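Local atomic coordinates of acyl-coa oxidase (Arabidopsis thaliana, PDB entry 1W07), a protein that catalyses the FAD-dependent desaturation of long- and medium-chain acyl-CoAs to 2-trans-enoyl-CoAs in peroxisomes, passing electrons to oxygen to give hydrogen peroxide. Residues V206-L211 with P218-G223; P96-L101 with Q130-Y135; Q137-H142 with G148-A153. The protein carries 1 engineered substitution. One frame throughout, in Å; residues are numbered along the deposited sequence.

Interaction 1: V206-L211 with P218-G223; sequences VQLRSL and PNITVG
The guanidinium of R209 takes a methyl of V222 over one face: V222 CG1 lies 3.5 Å from R209 NH2 and 3.9 Å from R209 CZ, in van der Waals contact with the flat group. A methyl placed there leaves the in-plane N-H bonds to other partners, and NH1 makes a weak hydrogen bond to the carbonyl O of H214. V642 of the second subunit packs on the same arginine. The reach comes from a chain extended from CG to NE (chi2 174°, chi3 -173°), which carries the charged end across to the other segment. The second flat group, the Q207 amide, is engaged within its own segment: NE2 of Q207 donates to O of R209 at 3.0 Å, the acceptor almost in the amide plane while the donor stands above the carbonyl plane of R209. This bond ties the side chain of Q207 to the turn that follows its strand. The contact belongs to the middle beta domain of the acyl-CoA dehydrogenase fold, where the end of strand 197-207, from the mixed sheet, meets strand 220-224, an outermost strand of the three-stranded antiparallel sheet. The two strands are not paired by backbone bonds here; side chains of 218-223 reach across. I220 CG2 rests 3.8 Å from the carbonyl O of L208, and farther along the isoleucine CD1 faces L208 CD2 at 4.5 Å, a loose apolar approach. L242 of strand 240-244 touches both residues, while F244 and V247 also pack on I220.

Interaction 2: P96-L101 with Q130-Y135; sequences PAYVDL and QIIGCY. With FAD (flavin-adenine dinucleotide), chain I.
Y98 and I132 meet obliquely, methyl against ring: I132 CG2 lies 3.5 Å from Y98 CD1, and I132 CD1 reaches Y98 CE1 at 3.8 Å, so both methyls meet the CD1-CE1 bond of the ring. With its CG1 anti to the carbonyl carbon (chi1 -66°), I132 holds CG2 anti to the backbone N and turned onto the ring. V99 CG2 covers a face of the same tyrosine, and L651 and L655 of the second subunit pack on Y98 and I132 respectively. Between the backbones sits a water at the ring edge, in its plane, which donates to Y98 O at 2.8 Å and to G133 O at 2.9 Å, satisfying two buried carbonyls at once. L101, one turn on, turns its CB toward the strand and buries as much surface as Y98, its C lying 4.2 Å from G133 O. Its CD1 reaches the flavin as well, 3.6 Å from FAD O4. The strand meets the neighbouring edge of the flavin: FAD N3 donates to Y135 O at 2.8 Å with an angle of 151°. The start of helix 98-113 in the N-terminal helical domain is thus packed against strand 133-136 of the beta domain, and the two together border the pyrimidine end of the isoalloxazine in the FAD pocket of the acyl-CoA oxidase fold.

Interaction 3: Q137-H142 with G148-A153; sequences QTELGH and GLETTA. With FAD (flavin-adenine dinucleotide), chain I.
G148 meets H142 through its carbonyl: G148 O stands 3.2 Å above the plane of the H142 ring, over its centre, while NE2 of that histidine is hydrogen-bonded to E321 of the second subunit. L149 follows, its CB leading away; with CG anti to the carbonyl carbon (chi1 -64°) its end returns, and L149 CD2 packs 3.5 Å from E139 CG and also touches the carbonyl O of Q137. At E150 the backbone takes over: E150 N donates to E139 OE1 at 2.7 Å, almost perfectly straight (178°), meeting the carboxylate on its syn side but tilted out of its plane. The side chain of E150 brings OE2 to the edge of the H142 ring, in its plane, and bonds to T170 OG1; a water spans E139 OE1, H142 ND1 and E150 OE2. T151 completes the grip on E139 OE2: T151 N reaches the syn lone pair at 3.1 Å, and T151 OG1 donates to E139 OE2 at 2.5 Å, so short that the exact length is doubtful. K173 forms a salt bridge with this same oxygen. A glutamine in place of E139 would probably leave K173 without its charged mate and set an amide N-H against one of the donors of E150 or T151. With its carboxylate fixed on both oxygens, E139 pins the loop 137-142 beside the flavin. There T138 N donates to FAD O2 at 2.8 Å, joined by Q137 N, and T138 OG1 donates to FAD N1, also at 2.8 Å. Donors gathered at N1 and O2 would be expected to stabilise the negative charge that builds up on this part of the flavin when it is reduced.

From the N terminus, interaction 2 comes first, closing a long, mostly helical excursion through helices 98-113 and 116-128 before the chain enters the beta domain at strand 133-136. Interaction 3 begins directly after that strand and closes a five-residue loop carrying S144, another FAD ligand, on the way to strand 152-156. Interaction 1, farther on, closes the connection between strands 197-207 and 220-224, with six residues between its segments. The three are in series; none crosses or encloses another. Interactions 2 and 3 share the flavin, while 1 and 2 touch where L211 CD2 packs 3.7 Å from Q130 O. All three reach the mixed sheet and the second subunit.

Interaction 1: V206-L211 with P218-G223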
loop_
_atom_site.group_PDB
_atom_site.type_symbol
_atom_site.label_atom_id
_atom_site.label_comp_id
_atom_site.label_asym_id
_atom_site.label_seq_id
_atom_site.Cartn_x
_atom_site.Cartn_y
_atom_site.Cartn_z
ATOM N N VAL B 206 -1.020 -26.774 -26.064
ATOM C CA VAL B 206 0.048 -27.711 -25.739
ATOM C C VAL B 206 -0.275 -28.508 -24.479
ATOM O O VAL B 206 -0.703 -27.939 -23.474
ATOM C CB VAL B 206 1.370 -26.975 -25.496
ATOM C CG1 VAL B 206 2.501 -27.974 -25.390
ATOM C CG2 VAL B 206 1.617 -25.964 -26.615
ATOM N N GLN B 207 -0.080 -29.824 -24.535
ATOM C CA GLN B 207 -0.336 -30.667 -23.371
ATOM C C GLN B 207 0.927 -30.635 -22.530
ATOM O O GLN B 207 2.027 -30.858 -23.036
ATOM C CB GLN B 207 -0.662 -32.105 -23.790
ATOM C CG GLN B 207 -0.757 -33.065 -22.613
ATOM C CD GLN B 207 -1.384 -34.405 -22.973
ATOM O OE1 GLN B 207 -1.494 -34.764 -24.145
ATOM N NE2 GLN B 207 -1.794 -35.151 -21.956
ATOM N N LEU B 208 0.750 -30.356 -21.243
ATOM C CA LEU B 208 1.849 -30.241 -20.301
ATOM C C LEU B 208 2.063 -31.492 -19.459
ATOM O O LEU B 208 3.201 -31.897 -19.210
ATOM C CB LEU B 208 1.594 -29.040 -19.376
ATOM C CG LEU B 208 1.257 -27.719 -20.080
ATOM C CD1 LEU B 208 0.899 -26.643 -19.043
ATOM C CD2 LEU B 208 2.440 -27.279 -20.951
ATOM N N ARG B 209 0.961 -32.089 -19.018
ATOM C CA ARG B 209 1.028 -33.265 -18.170
ATOM C C ARG B 209 0.142 -34.402 -18.652
ATOM O O ARG B 209 -0.903 -34.193 -19.271
ATOM C CB ARG B 209 0.612 -32.918 -16.739
ATOM C CG ARG B 209 1.483 -31.883 -16.040
ATOM C CD ARG B 209 0.879 -31.517 -14.683
ATOM N NE ARG B 209 1.581 -30.408 -14.043
ATOM C CZ ARG B 209 2.698 -30.524 -13.336
ATOM N NH1 ARG B 209 3.263 -31.715 -13.158
ATOM N NH2 ARG B 209 3.254 -29.440 -12.807
ATOM N N SER B 210 0.559 -35.616 -18.332
ATOM C CA SER B 210 -0.183 -36.808 -18.696
ATOM C C SER B 210 -1.510 -36.841 -17.960
ATOM O O SER B 210 -1.588 -36.454 -16.801
ATOM C CB SER B 210 0.637 -38.046 -18.345
ATOM O OG SER B 210 -0.211 -39.137 -18.069
ATOM N N LEU B 211 -2.549 -37.314 -18.641
ATOM C CA LEU B 211 -3.867 -37.415 -18.031
ATOM C C LEU B 211 -4.018 -38.717 -17.244
ATOM O O LEU B 211 -5.107 -39.027 -16.764
ATOM C CB LEU B 211 -4.957 -37.333 -19.105
ATOM C CG LEU B 211 -5.033 -36.020 -19.894
ATOM C CD1 LEU B 211 -6.047 -36.164 -21.019
ATOM C CD2 LEU B 211 -5.412 -34.868 -18.964
ATOM N N PRO B 218 7.282 -35.417 -22.020
ATOM C CA PRO B 218 8.670 -35.306 -22.462
ATOM C C PRO B 218 9.067 -33.896 -22.907
ATOM O O PRO B 218 8.323 -33.238 -23.635
ATOM C CB PRO B 218 8.735 -36.312 -23.613
ATOM C CG PRO B 218 7.808 -37.391 -23.137
ATOM C CD PRO B 218 6.625 -36.583 -22.647
ATOM N N ASN B 219 10.232 -33.445 -22.451
ATOM C CA ASN B 219 10.778 -32.134 -22.800
ATOM C C ASN B 219 10.043 -30.941 -22.184
ATOM O O ASN B 219 10.257 -29.787 -22.573
ATOM C CB ASN B 219 10.833 -31.992 -24.319
ATOM C CG ASN B 219 11.722 -33.043 -24.960
ATOM O OD1 ASN B 219 12.821 -33.315 -24.472
ATOM N ND2 ASN B 219 11.254 -33.638 -26.050
ATOM N N ILE B 220 9.186 -31.220 -21.210
ATOM C CA ILE B 220 8.434 -30.176 -20.533
ATOM C C ILE B 220 9.009 -29.925 -19.147
ATOM O O ILE B 220 9.098 -30.839 -18.334
ATOM C CB ILE B 220 6.942 -30.568 -20.384
ATOM C CG1 ILE B 220 6.276 -30.647 -21.759
ATOM C CG2 ILE B 220 6.213 -29.549 -19.498
ATOM C CD1 ILE B 220 6.149 -29.308 -22.461
ATOM N N THR B 221 9.400 -28.679 -18.893
ATOM C CA THR B 221 9.928 -28.269 -17.591
ATOM C C THR B 221 8.899 -27.298 -17.016
ATOM O O THR B 221 8.697 -26.214 -17.565
ATOM C CB THR B 221 11.279 -27.563 -17.739
ATOM O OG1 THR B 221 12.235 -28.470 -18.295
ATOM C CG2 THR B 221 11.789 -27.076 -16.392
ATOM N N VAL B 222 8.240 -27.698 -15.931
ATOM C CA VAL B 222 7.212 -26.864 -15.312
ATOM C C VAL B 222 7.296 -26.874 -13.785
ATOM O O VAL B 222 7.722 -27.856 -13.180
ATOM C CB VAL B 222 5.789 -27.318 -15.763
ATOM C CG1 VAL B 222 5.534 -28.765 -15.330
ATOM C CG2 VAL B 222 4.727 -26.390 -15.192
ATOM N N GLY B 223 6.888 -25.772 -13.162
ATOM C CA GLY B 223 6.933 -25.687 -11.714
ATOM C C GLY B 223 6.305 -24.394 -11.232
ATOM O O GLY B 223 5.820 -23.600 -12.041
#

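Interaction 2: P96-L101 with Q130-Y135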
loop_
_atom_site.group_PDB
_atom_site.type_symbol
_atom_site.label_atom_id
_atom_site.label_comp_id
_atom_site.label_asym_id
_atom_site.label_seq_id
_atom_site.Cartn_x
_atom_site.Cartn_y
_atom_site.Cartn_z
ATOM N N PRO B 96 -8.247 -17.593 -4.731
ATOM C CA PRO B 96 -7.525 -17.679 -6.003
ATOM C C PRO B 96 -7.110 -19.127 -6.270
ATOM O O PRO B 96 -6.462 -19.757 -5.427
ATOM C CB PRO B 96 -6.330 -16.760 -5.773
ATOM C CG PRO B 96 -6.932 -15.679 -4.894
ATOM C CD PRO B 96 -7.724 -16.486 -3.898
ATOM N N ALA B 97 -7.472 -19.643 -7.440
ATOM C CA ALA B 97 -7.176 -21.031 -7.774
ATOM C C ALA B 97 -7.148 -21.227 -9.283
ATOM O O ALA B 97 -7.673 -20.411 -10.041
ATOM C CB ALA B 97 -8.234 -21.947 -7.146
ATOM N N TYR B 98 -6.541 -22.326 -9.711
ATOM C CA TYR B 98 -6.401 -22.646 -11.121
ATOM C C TYR B 98 -7.711 -22.549 -11.878
ATOM O O TYR B 98 -7.732 -22.203 -13.059
ATOM C CB TYR B 98 -5.821 -24.052 -11.279
ATOM C CG TYR B 98 -6.775 -25.145 -10.873
ATOM C CD1 TYR B 98 -7.635 -25.725 -11.806
ATOM C CD2 TYR B 98 -6.813 -25.611 -9.565
ATOM C CE1 TYR B 98 -8.502 -26.748 -11.446
ATOM C CE2 TYR B 98 -7.678 -26.630 -9.189
ATOM C CZ TYR B 98 -8.514 -27.198 -10.126
ATOM O OH TYR B 98 -9.351 -28.224 -9.752
ATOM N N VAL B 99 -8.799 -22.865 -11.190
ATOM C CA VAL B 99 -10.121 -22.824 -11.788
ATOM C C VAL B 99 -10.428 -21.450 -12.392
ATOM O O VAL B 99 -11.117 -21.356 -13.410
ATOM C CB VAL B 99 -11.215 -23.166 -10.742
ATOM C CG1 VAL B 99 -12.591 -22.935 -11.323
ATOM C CG2 VAL B 99 -11.083 -24.621 -10.310
ATOM N N ASP B 100 -9.915 -20.386 -11.781
ATOM C CA ASP B 100 -10.187 -19.051 -12.287
ATOM C C ASP B 100 -9.612 -18.847 -13.684
ATOM O O ASP B 100 -10.235 -18.199 -14.532
ATOM C CB ASP B 100 -9.622 -17.978 -11.343
ATOM C CG ASP B 100 -10.070 -18.161 -9.899
ATOM O OD1 ASP B 100 -11.211 -18.618 -9.668
ATOM O OD2 ASP B 100 -9.277 -17.829 -8.988
ATOM N N LEU B 101 -8.424 -19.394 -13.924
ATOM C CA LEU B 101 -7.781 -19.239 -15.224
ATOM C C LEU B 101 -8.365 -20.180 -16.263
ATOM O O LEU B 101 -8.445 -19.838 -17.442
ATOM C CB LEU B 101 -6.269 -19.450 -15.110
ATOM C CG LEU B 101 -5.437 -18.291 -14.552
ATOM C CD1 LEU B 101 -5.689 -17.045 -15.384
ATOM C CD2 LEU B 101 -5.785 -18.021 -13.096
ATOM N N GLN B 130 -12.185 -32.572 -18.515
ATOM C CA GLN B 130 -11.435 -33.792 -18.792
ATOM C C GLN B 130 -9.983 -33.356 -18.957
ATOM O O GLN B 130 -9.061 -34.174 -19.029
ATOM C CB GLN B 130 -11.941 -34.472 -20.068
ATOM C CG GLN B 130 -13.408 -34.874 -20.015
ATOM C CD GLN B 130 -13.848 -35.607 -21.263
ATOM O OE1 GLN B 130 -13.404 -36.725 -21.527
ATOM N NE2 GLN B 130 -14.715 -34.977 -22.046
ATOM N N ILE B 131 -9.806 -32.040 -19.025
ATOM C CA ILE B 131 -8.492 -31.414 -19.109
ATOM C C ILE B 131 -8.590 -30.100 -18.328
ATOM O O ILE B 131 -9.682 -29.556 -18.149
ATOM C CB ILE B 131 -8.075 -31.092 -20.555
ATOM C CG1 ILE B 131 -9.013 -30.044 -21.145
ATOM C CG2 ILE B 131 -8.089 -32.362 -21.395
ATOM C CD1 ILE B 131 -8.521 -29.464 -22.450
ATOM N N ILE B 132 -7.453 -29.609 -17.850
ATOM C CA ILE B 132 -7.404 -28.362 -17.101
ATOM C C ILE B 132 -6.367 -27.486 -17.790
ATOM O O ILE B 132 -5.197 -27.857 -17.909
ATOM C CB ILE B 132 -7.022 -28.611 -15.610
ATOM C CG1 ILE B 132 -8.132 -29.407 -14.924
ATOM C CG2 ILE B 132 -6.834 -27.288 -14.879
ATOM C CD1 ILE B 132 -7.813 -29.813 -13.498
ATOM N N GLY B 133 -6.806 -26.322 -18.260
ATOM C CA GLY B 133 -5.900 -25.442 -18.973
ATOM C C GLY B 133 -5.587 -24.127 -18.298
ATOM O O GLY B 133 -6.296 -23.688 -17.387
ATOM N N CYS B 134 -4.510 -23.502 -18.757
ATOM C CA CYS B 134 -4.070 -22.223 -18.224
ATOM C C CYS B 134 -3.683 -21.340 -19.408
ATOM O O CYS B 134 -3.614 -21.820 -20.538
ATOM C CB CYS B 134 -2.876 -22.423 -17.286
ATOM S SG CYS B 134 -1.461 -23.307 -17.994
ATOM N N TYR B 135 -3.437 -20.059 -19.139
ATOM C CA TYR B 135 -3.078 -19.075 -20.162
ATOM C C TYR B 135 -1.585 -18.767 -20.042
ATOM O O TYR B 135 -1.186 -17.950 -19.214
ATOM C CB TYR B 135 -3.892 -17.796 -19.928
ATOM C CG TYR B 135 -3.910 -16.826 -21.077
ATOM C CD1 TYR B 135 -4.746 -17.032 -22.172
ATOM C CD2 TYR B 135 -3.078 -15.700 -21.081
ATOM C CE1 TYR B 135 -4.753 -16.148 -23.240
ATOM C CE2 TYR B 135 -3.086 -14.815 -22.152
ATOM C CZ TYR B 135 -3.922 -15.050 -23.227
ATOM O OH TYR B 135 -3.906 -14.196 -24.306
HETATM P PA FAD I . 6.607 -4.090 -17.188
HETATM O O1A FAD I . 5.647 -3.894 -18.296
HETATM O O2A FAD I . 7.950 -4.615 -17.515
HETATM O O5B FAD I . 6.747 -2.700 -16.392
HETATM C C5B FAD I . 7.686 -2.551 -15.325
HETATM C C4B FAD I . 7.881 -1.066 -15.001
HETATM O O4B FAD I . 8.314 -0.415 -16.210
HETATM C C3B FAD I . 6.556 -0.410 -14.600
HETATM O O3B FAD I . 6.814 0.729 -13.776
HETATM C C2B FAD I . 5.991 0.021 -15.952
HETATM O O2B FAD I . 5.152 1.168 -15.794
HETATM C C1B FAD I . 7.274 0.469 -16.658
HETATM N N9A FAD I . 7.119 0.416 -18.131
HETATM C C8A FAD I . 7.146 -0.683 -18.886
HETATM N N7A FAD I . 6.970 -0.351 -20.165
HETATM C C5A FAD I . 6.823 0.968 -20.227
HETATM C C6A FAD I . 6.626 1.866 -21.269
HETATM N N6A FAD I . 6.452 1.446 -22.518
HETATM N N1A FAD I . 6.555 3.231 -20.970
HETATM C C2A FAD I . 6.674 3.661 -19.644
HETATM N N3A FAD I . 6.849 2.776 -18.679
HETATM C C4A FAD I . 6.926 1.458 -18.932
HETATM N N1 FAD I . 0.474 -13.736 -17.421
HETATM C C2 FAD I . -0.055 -14.768 -18.207
HETATM O O2 FAD I . 0.306 -14.899 -19.374
HETATM N N3 FAD I . -0.987 -15.651 -17.641
HETATM C C4 FAD I . -1.377 -15.503 -16.304
HETATM O O4 FAD I . -2.221 -16.264 -15.828
HETATM C C4X FAD I . -0.828 -14.489 -15.526
HETATM N N5 FAD I . -1.147 -14.375 -14.164
HETATM C C5X FAD I . -0.588 -13.372 -13.368
HETATM C C6 FAD I . -0.830 -13.349 -11.999
HETATM C C7 FAD I . -0.184 -12.422 -11.190
HETATM C C7M FAD I . -0.465 -12.438 -9.688
HETATM C C8 FAD I . 0.708 -11.504 -11.755
HETATM C C8M FAD I . 1.432 -10.472 -10.888
HETATM C C9 FAD I . 0.937 -11.525 -13.126
HETATM C C9A FAD I . 0.297 -12.451 -13.943
HETATM N N10 FAD I . 0.574 -12.530 -15.315
HETATM C C10 FAD I . 0.086 -13.602 -16.081
HETATM C "C1'" FAD I . 1.481 -11.554 -15.969
HETATM C "C2'" FAD I . 0.748 -10.229 -16.197
HETATM O "O2'" FAD I . -0.460 -10.459 -16.926
HETATM C "C3'" FAD I . 1.578 -9.163 -16.919
HETATM O "O3'" FAD I . 2.010 -9.669 -18.185
HETATM C "C4'" FAD I . 2.809 -8.730 -16.118
HETATM O "O4'" FAD I . 2.545 -8.732 -14.713
HETATM C "C5'" FAD I . 3.225 -7.328 -16.564
HETATM O "O5'" FAD I . 4.255 -6.822 -15.716
HETATM P P FAD I . 5.749 -6.618 -16.268
HETATM O O1P FAD I . 6.649 -7.353 -15.354
HETATM O O2P FAD I . 5.774 -6.945 -17.711
HETATM O O3P FAD I . 5.951 -5.037 -16.067
HETATM O O HOH W 1 -5.783 -23.575 -14.565
#

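Interaction 3: Q137-H142 with G148-A153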
loop_
_atom_site.group_PDB
_atom_site.type_symbol
_atom_site.label_atom_id
_atom_site.label_comp_id
_atom_site.label_asym_id
_atom_site.label_seq_id
_atom_site.Cartn_x
_atom_site.Cartn_y
_atom_site.Cartn_z
ATOM N N GLN B 137 1.155 -16.934 -21.471
ATOM C CA GLN B 137 1.632 -15.911 -22.380
ATOM C C GLN B 137 2.910 -15.271 -21.837
ATOM O O GLN B 137 3.971 -15.370 -22.446
ATOM C CB GLN B 137 0.522 -14.870 -22.580
ATOM C CG GLN B 137 0.908 -13.642 -23.390
ATOM C CD GLN B 137 -0.286 -12.745 -23.677
ATOM O OE1 GLN B 137 -1.169 -13.102 -24.455
ATOM N NE2 GLN B 137 -0.329 -11.585 -23.030
ATOM N N THR B 138 2.801 -14.636 -20.679
ATOM C CA THR B 138 3.929 -13.955 -20.057
ATOM C C THR B 138 5.173 -14.821 -19.855
ATOM O O THR B 138 5.085 -16.012 -19.562
ATOM C CB THR B 138 3.500 -13.352 -18.706
ATOM O OG1 THR B 138 2.461 -12.399 -18.946
ATOM C CG2 THR B 138 4.669 -12.667 -18.017
ATOM N N GLU B 139 6.334 -14.195 -20.014
ATOM C CA GLU B 139 7.609 -14.868 -19.836
ATOM C C GLU B 139 8.430 -14.048 -18.849
ATOM O O GLU B 139 8.044 -12.946 -18.474
ATOM C CB GLU B 139 8.373 -14.968 -21.172
ATOM C CG GLU B 139 7.488 -15.340 -22.363
ATOM C CD GLU B 139 8.263 -15.588 -23.662
ATOM O OE1 GLU B 139 9.190 -14.815 -23.986
ATOM O OE2 GLU B 139 7.915 -16.554 -24.368
ATOM N N LEU B 140 9.566 -14.596 -18.437
ATOM C CA LEU B 140 10.458 -13.909 -17.515
ATOM C C LEU B 140 10.817 -12.529 -18.044
ATOM O O LEU B 140 10.751 -11.534 -17.322
ATOM C CB LEU B 140 11.747 -14.710 -17.306
ATOM C CG LEU B 140 11.765 -15.661 -16.106
ATOM C CD1 LEU B 140 12.987 -16.574 -16.161
ATOM C CD2 LEU B 140 11.764 -14.837 -14.826
ATOM N N GLY B 141 11.186 -12.466 -19.315
ATOM C CA GLY B 141 11.575 -11.195 -19.892
ATOM C C GLY B 141 10.508 -10.321 -20.503
ATOM O O GLY B 141 10.793 -9.166 -20.815
ATOM N N HIS B 142 9.288 -10.835 -20.670
ATOM C CA HIS B 142 8.220 -10.046 -21.299
ATOM C C HIS B 142 6.813 -10.282 -20.753
ATOM O O HIS B 142 6.305 -11.411 -20.744
ATOM C CB HIS B 142 8.198 -10.292 -22.820
ATOM C CG HIS B 142 9.435 -9.834 -23.525
ATOM N ND1 HIS B 142 10.604 -10.566 -23.534
ATOM C CD2 HIS B 142 9.698 -8.698 -24.211
ATOM C CE1 HIS B 142 11.533 -9.897 -24.193
ATOM N NE2 HIS B 142 11.007 -8.761 -24.614
ATOM N N GLY B 148 7.092 -8.904 -27.783
ATOM C CA GLY B 148 8.488 -9.233 -27.531
ATOM C C GLY B 148 8.711 -10.658 -27.044
ATOM O O GLY B 148 9.850 -11.024 -26.762
ATOM N N LEU B 149 7.647 -11.458 -26.936
ATOM C CA LEU B 149 7.784 -12.850 -26.487
ATOM C C LEU B 149 8.874 -13.542 -27.297
ATOM O O LEU B 149 8.980 -13.310 -28.505
ATOM C CB LEU B 149 6.469 -13.621 -26.659
ATOM C CG LEU B 149 5.290 -13.120 -25.823
ATOM C CD1 LEU B 149 4.098 -14.053 -26.015
ATOM C CD2 LEU B 149 5.704 -13.038 -24.352
ATOM N N GLU B 150 9.664 -14.385 -26.625
ATOM C CA GLU B 150 10.780 -15.112 -27.237
ATOM C C GLU B 150 10.460 -16.564 -27.587
ATOM O O GLU B 150 11.127 -17.160 -28.431
ATOM C CB GLU B 150 12.000 -15.102 -26.303
ATOM C CG GLU B 150 12.465 -13.721 -25.883
ATOM C CD GLU B 150 13.672 -13.757 -24.969
ATOM O OE1 GLU B 150 14.746 -14.228 -25.410
ATOM O OE2 GLU B 150 13.552 -13.321 -23.805
ATOM N N THR B 151 9.462 -17.146 -26.933
ATOM C CA THR B 151 9.119 -18.534 -27.225
ATOM C C THR B 151 8.775 -18.658 -28.711
ATOM O O THR B 151 8.092 -17.805 -29.277
ATOM C CB THR B 151 7.936 -19.012 -26.348
ATOM O OG1 THR B 151 8.310 -18.901 -24.970
ATOM C CG2 THR B 151 7.588 -20.488 -26.655
ATOM N N THR B 152 9.267 -19.711 -29.349
ATOM C CA THR B 152 9.002 -19.898 -30.765
ATOM C C THR B 152 8.175 -21.132 -31.070
ATOM O O THR B 152 8.187 -22.100 -30.316
ATOM C CB THR B 152 10.319 -19.988 -31.568
ATOM O OG1 THR B 152 11.109 -21.062 -31.062
ATOM C CG2 THR B 152 11.103 -18.717 -31.442
ATOM N N ALA B 153 7.453 -21.071 -32.188
ATOM C CA ALA B 153 6.636 -22.174 -32.666
ATOM C C ALA B 153 6.950 -22.317 -34.163
ATOM O O ALA B 153 6.388 -21.600 -34.999
ATOM C CB ALA B 153 5.154 -21.874 -32.442
HETATM P PA FAD I . 6.607 -4.090 -17.188
HETATM O O1A FAD I . 5.647 -3.894 -18.296
HETATM O O2A FAD I . 7.950 -4.615 -17.515
HETATM O O5B FAD I . 6.747 -2.700 -16.392
HETATM C C5B FAD I . 7.686 -2.551 -15.325
HETATM C C4B FAD I . 7.881 -1.066 -15.001
HETATM O O4B FAD I . 8.314 -0.415 -16.210
HETATM C C3B FAD I . 6.556 -0.410 -14.600
HETATM O O3B FAD I . 6.814 0.729 -13.776
HETATM C C2B FAD I . 5.991 0.021 -15.952
HETATM O O2B FAD I . 5.152 1.168 -15.794
HETATM C C1B FAD I . 7.274 0.469 -16.658
HETATM N N9A FAD I . 7.119 0.416 -18.131
HETATM C C8A FAD I . 7.146 -0.683 -18.886
HETATM N N7A FAD I . 6.970 -0.351 -20.165
HETATM C C5A FAD I . 6.823 0.968 -20.227
HETATM C C6A FAD I . 6.626 1.866 -21.269
HETATM N N6A FAD I . 6.452 1.446 -22.518
HETATM N N1A FAD I . 6.555 3.231 -20.970
HETATM C C2A FAD I . 6.674 3.661 -19.644
HETATM N N3A FAD I . 6.849 2.776 -18.679
HETATM C C4A FAD I . 6.926 1.458 -18.932
HETATM N N1 FAD I . 0.474 -13.736 -17.421
HETATM C C2 FAD I . -0.055 -14.768 -18.207
HETATM O O2 FAD I . 0.306 -14.899 -19.374
HETATM N N3 FAD I . -0.987 -15.651 -17.641
HETATM C C4 FAD I . -1.377 -15.503 -16.304
HETATM O O4 FAD I . -2.221 -16.264 -15.828
HETATM C C4X FAD I . -0.828 -14.489 -15.526
HETATM N N5 FAD I . -1.147 -14.375 -14.164
HETATM C C5X FAD I . -0.588 -13.372 -13.368
HETATM C C6 FAD I . -0.830 -13.349 -11.999
HETATM C C7 FAD I . -0.184 -12.422 -11.190
HETATM C C7M FAD I . -0.465 -12.438 -9.688
HETATM C C8 FAD I . 0.708 -11.504 -11.755
HETATM C C8M FAD I . 1.432 -10.472 -10.888
HETATM C C9 FAD I . 0.937 -11.525 -13.126
HETATM C C9A FAD I . 0.297 -12.451 -13.943
HETATM N N10 FAD I . 0.574 -12.530 -15.315
HETATM C C10 FAD I . 0.086 -13.602 -16.081
HETATM C "C1'" FAD I . 1.481 -11.554 -15.969
HETATM C "C2'" FAD I . 0.748 -10.229 -16.197
HETATM O "O2'" FAD I . -0.460 -10.459 -16.926
HETATM C "C3'" FAD I . 1.578 -9.163 -16.919
HETATM O "O3'" FAD I . 2.010 -9.669 -18.185
HETATM C "C4'" FAD I . 2.809 -8.730 -16.118
HETATM O "O4'" FAD I . 2.545 -8.732 -14.713
HETATM C "C5'" FAD I . 3.225 -7.328 -16.564
HETATM O "O5'" FAD I . 4.255 -6.822 -15.716
HETATM P P FAD I . 5.749 -6.618 -16.268
HETATM O O1P FAD I . 6.649 -7.353 -15.354
HETATM O O2P FAD I . 5.774 -6.945 -17.711
HETATM O O3P FAD I . 5.951 -5.037 -16.067
HETATM O O HOH W 2 10.936 -13.011 -22.879
#